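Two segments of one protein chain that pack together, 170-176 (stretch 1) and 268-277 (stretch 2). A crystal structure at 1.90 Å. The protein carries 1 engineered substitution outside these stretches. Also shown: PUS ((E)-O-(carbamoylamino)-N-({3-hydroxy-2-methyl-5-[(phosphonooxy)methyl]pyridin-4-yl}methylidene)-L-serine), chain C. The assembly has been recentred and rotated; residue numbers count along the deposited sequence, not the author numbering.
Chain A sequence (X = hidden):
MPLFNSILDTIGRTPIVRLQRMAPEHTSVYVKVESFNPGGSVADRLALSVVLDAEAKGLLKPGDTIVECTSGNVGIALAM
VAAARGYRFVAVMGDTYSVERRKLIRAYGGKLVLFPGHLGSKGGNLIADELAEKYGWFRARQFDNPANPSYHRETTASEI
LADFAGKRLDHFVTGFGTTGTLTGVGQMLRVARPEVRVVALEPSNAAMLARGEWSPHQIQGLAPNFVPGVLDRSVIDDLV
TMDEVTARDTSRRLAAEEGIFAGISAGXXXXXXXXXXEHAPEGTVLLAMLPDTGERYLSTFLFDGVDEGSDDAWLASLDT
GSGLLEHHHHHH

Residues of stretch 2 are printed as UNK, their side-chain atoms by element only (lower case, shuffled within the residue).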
# COMPACT_ATOMS: atom_id res chain seq x y z
N ASP A 170 2.69 -2.55 24.47
CA ASP A 170 2.87 -2.12 25.85
C ASP A 170 3.62 -0.81 26.09
O ASP A 170 3.29 -0.08 27.01
CB ASP A 170 3.58 -3.23 26.63
CG ASP A 170 2.81 -4.52 26.62
OD1 ASP A 170 1.72 -4.56 27.24
OD2 ASP A 170 3.28 -5.49 25.99
N HIS A 171 4.63 -0.53 25.27
CA HIS A 171 5.40 0.71 25.43
C HIS A 171 5.72 1.38 24.10
O HIS A 171 6.01 0.70 23.12
CB HIS A 171 6.74 0.44 26.12
CG HIS A 171 6.65 -0.50 27.28
ND1 HIS A 171 6.59 -0.06 28.59
CD2 HIS A 171 6.62 -1.85 27.33
CE1 HIS A 171 6.54 -1.11 29.39
NE2 HIS A 171 6.55 -2.21 28.66
N PHE A 172 5.65 2.70 24.10
CA PHE A 172 5.98 3.51 22.93
C PHE A 172 7.20 4.33 23.35
O PHE A 172 7.14 5.10 24.31
CB PHE A 172 4.83 4.45 22.57
CG PHE A 172 5.16 5.43 21.49
CD1 PHE A 172 5.44 4.99 20.19
CD2 PHE A 172 5.23 6.79 21.76
CE1 PHE A 172 5.77 5.89 19.18
CE2 PHE A 172 5.56 7.70 20.76
CZ PHE A 172 5.83 7.25 19.47
N VAL A 173 8.31 4.18 22.64
CA VAL A 173 9.53 4.89 23.02
C VAL A 173 10.01 5.95 22.04
O VAL A 173 10.15 5.69 20.85
CB VAL A 173 10.68 3.90 23.26
CG1 VAL A 173 11.86 4.62 23.86
CG2 VAL A 173 10.20 2.77 24.16
N THR A 174 10.30 7.13 22.56
CA THR A 174 10.79 8.21 21.72
C THR A 174 11.58 9.25 22.49
O THR A 174 11.42 9.41 23.70
CB THR A 174 9.61 8.94 21.03
OG1 THR A 174 10.13 10.05 20.26
CG2 THR A 174 8.64 9.48 22.07
N GLY A 175 12.46 9.94 21.78
CA GLY A 175 13.22 11.01 22.40
C GLY A 175 12.48 12.25 21.94
O GLY A 175 11.36 12.15 21.44
N PHE A 176 13.08 13.42 22.09
CA PHE A 176 12.42 14.63 21.62
C PHE A 176 13.33 15.82 21.40
O PHE A 176 14.34 15.99 22.08
CB PHE A 176 11.28 15.01 22.56
CG PHE A 176 11.72 15.45 23.93
CD1 PHE A 176 12.19 16.74 24.13
CD2 PHE A 176 11.62 14.59 25.02
CE1 PHE A 176 12.55 17.18 25.41
CE2 PHE A 176 11.97 15.01 26.30
CZ PHE A 176 12.44 16.31 26.50
N UNK A 268 19.36 5.63 20.48
CA UNK A 268 18.95 5.98 21.83
C UNK A 268 17.62 5.33 22.20
O UNK A 268 17.53 4.64 23.22
c UNK A 268 18.85 7.50 21.98
N UNK A 269 16.60 5.54 21.38
CA UNK A 269 15.27 4.98 21.63
C UNK A 269 15.32 3.45 21.73
O UNK A 269 14.73 2.87 22.64
c UNK A 269 14.26 5.39 20.53
c UNK A 269 14.11 6.90 20.48
o UNK A 269 14.72 4.92 19.26
N UNK A 270 16.01 2.81 20.80
CA UNK A 270 16.13 1.36 20.83
C UNK A 270 16.80 0.91 22.12
O UNK A 270 16.35 -0.05 22.76
c UNK A 270 16.20 1.15 18.35
c UNK A 270 16.94 0.85 19.64
c UNK A 270 17.20 -0.66 19.79
N UNK A 271 17.88 1.60 22.50
CA UNK A 271 18.63 1.31 23.71
C UNK A 271 17.70 1.35 24.92
O UNK A 271 17.68 0.44 25.75
c UNK A 271 19.77 2.32 23.89
N UNK A 272 16.92 2.42 25.00
CA UNK A 272 15.98 2.57 26.10
C UNK A 272 14.99 1.42 26.09
O UNK A 272 14.73 0.81 27.13
c UNK A 272 15.21 3.90 25.97
c UNK A 272 13.98 3.89 26.87
o UNK A 272 16.07 4.98 26.36
N UNK A 273 14.44 1.12 24.92
CA UNK A 273 13.47 0.05 24.77
C UNK A 273 14.05 -1.30 25.21
O UNK A 273 13.37 -2.10 25.85
c UNK A 273 13.00 -0.04 23.32
N UNK A 274 15.30 -1.54 24.84
CA UNK A 274 15.97 -2.79 25.18
C UNK A 274 16.17 -2.85 26.69
O UNK A 274 16.09 -3.92 27.29
c UNK A 274 17.33 -2.88 24.47
c UNK A 274 17.30 -3.22 22.97
c UNK A 274 16.76 -4.63 22.77
c UNK A 274 18.70 -3.10 22.39
N UNK A 275 16.41 -1.69 27.30
CA UNK A 275 16.60 -1.61 28.74
C UNK A 275 15.32 -2.00 29.45
O UNK A 275 15.35 -2.76 30.43
c UNK A 275 17.00 -0.18 29.14
o UNK A 275 17.01 -0.04 30.54
N UNK A 276 14.20 -1.49 28.97
CA UNK A 276 12.91 -1.81 29.57
C UNK A 276 12.55 -3.28 29.31
O UNK A 276 12.01 -3.97 30.18
c UNK A 276 11.79 -0.90 29.00
c UNK A 276 11.24 1.59 28.76
c UNK A 276 11.92 0.52 29.58
c UNK A 276 10.41 -1.46 29.34
N UNK A 277 12.88 -3.76 28.12
CA UNK A 277 12.59 -5.14 27.75
C UNK A 277 13.30 -6.15 28.64
O UNK A 277 12.76 -7.22 28.93
c UNK A 277 12.96 -5.38 26.29
N PUS C . 14.94 17.50 14.71
CA PUS C . 14.49 18.95 14.60
CB PUS C . 14.57 19.68 15.99
OG PUS C . 15.98 19.65 16.50
ND PUS C . 16.28 20.82 17.29
CE PUS C . 16.70 20.69 18.57
NZ2 PUS C . 16.47 19.54 19.23
OZ1 PUS C . 17.26 21.59 19.10
C PUS C . 15.40 19.67 13.58
O PUS C . 16.00 19.03 12.76
OT PUS C . 15.50 20.88 13.61
C2 PUS C . 16.36 13.31 15.17
C3 PUS C . 15.86 14.67 14.87
C4 PUS C . 14.77 15.21 15.69
C5 PUS C . 14.19 14.37 16.75
C6 PUS C . 14.75 13.03 16.96
C2A PUS C . 17.50 12.74 14.38
C4A PUS C . 14.34 16.66 15.56
C5A PUS C . 13.05 14.87 17.62
N1 PUS C . 15.79 12.57 16.18
O3 PUS C . 16.36 15.36 13.83
O1P PUS C . 11.21 17.23 17.02
O2P PUS C . 9.51 15.60 16.84
O3P PUS C . 10.74 15.80 18.86
O4P PUS C . 11.79 14.90 16.87
P PUS C . 10.81 15.89 17.40

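Position 268 carries a single side-chain carbon, CB, directed sideways and 6.6 Å at nearest from stretch 1. One carbon and nothing more makes it alanine. Ala268 touches nothing on the strand, but its backbone O accepts the helical hydrogen bond from N of position 272, and its small side chain suits a buried place.

At position 269 the first side-chain carbon bears one oxygen and one carbon, and the CA-to-CB bond points toward the strand. The methyl carbon lies 3.7 Å from Gly175 N and 3.8 Å from Thr174 CA, so it rests against backbone rather than against a side chain; the CB of Thr174 points away. This branching is that of threonine; valine would carry two carbons there. The methyl is CG2 of Thr269. With chi1 in p, OG1 of Thr269 is hydrogen-bonded elsewhere in the structure.

Position 270 has three side-chain carbons, a first one carrying two others: valine. Val270 points away from the strand, its apolar branches buried elsewhere in the structure. Position 271, again a lone carbon out of reach of stretch 1, is alanine; Ala271 takes little room in a buried place.

Position 272 repeats the pattern of one carbon bearing an oxygen and a carbon. Its CB points toward the strand, and its methyl carbon packs 3.8 Å from CG1 of Val173. The residue is threonine, and CG2 of Thr272 gives this branched side chain an apolar surface to set against the valine. At position 273 one carbon, CB, stands sideways to the strand, 4.1 Å from CG2 of Val173. This is alanine, and Ala273 meets the valine with just its CB.

Position 274 has four carbons forked at the second, which defines leucine; Leu274 lies out of reach of the strand and is partly exposed, so the contact with stretch 1 does not explain it. Position 275 has one carbon followed by one oxygen, hence serine. Ser275 is also out of reach, and its short polar side chain suits a partly exposed place.

Position 276 has four carbons, forked at the first, with one arm two carbons long. The short arm sits 3.9 Å from CE1 of His171 and 4.0 Å from the ring centroid, only 14° off the normal, a CH-pi contact over one face of the imidazole. This is isoleucine, and the short arm is CG2 of Ile276. Position 277, one carbon set sideways and not touching the strand, is alanine, and Ala277 takes little room in a buried place.

The helix and the strand run closer to antiparallel than to parallel, at 146°, with axes 7.6 Å apart at closest approach. No hydrogen bond joins them: the helix spends its backbone groups internally, as in Ala273 N to Thr269 O at 2.9 Å, and packing makes the contact. Val173 is its centre, its CG1 3.6 Å from Thr269 O, while Ile276 covers His171 and Thr269 fits against the backbone of Thr174 and Gly175. One cost is that His171 ND1 is buried with no partner in the model.

Stretch 2, residues 268-277: ATVATALSIA
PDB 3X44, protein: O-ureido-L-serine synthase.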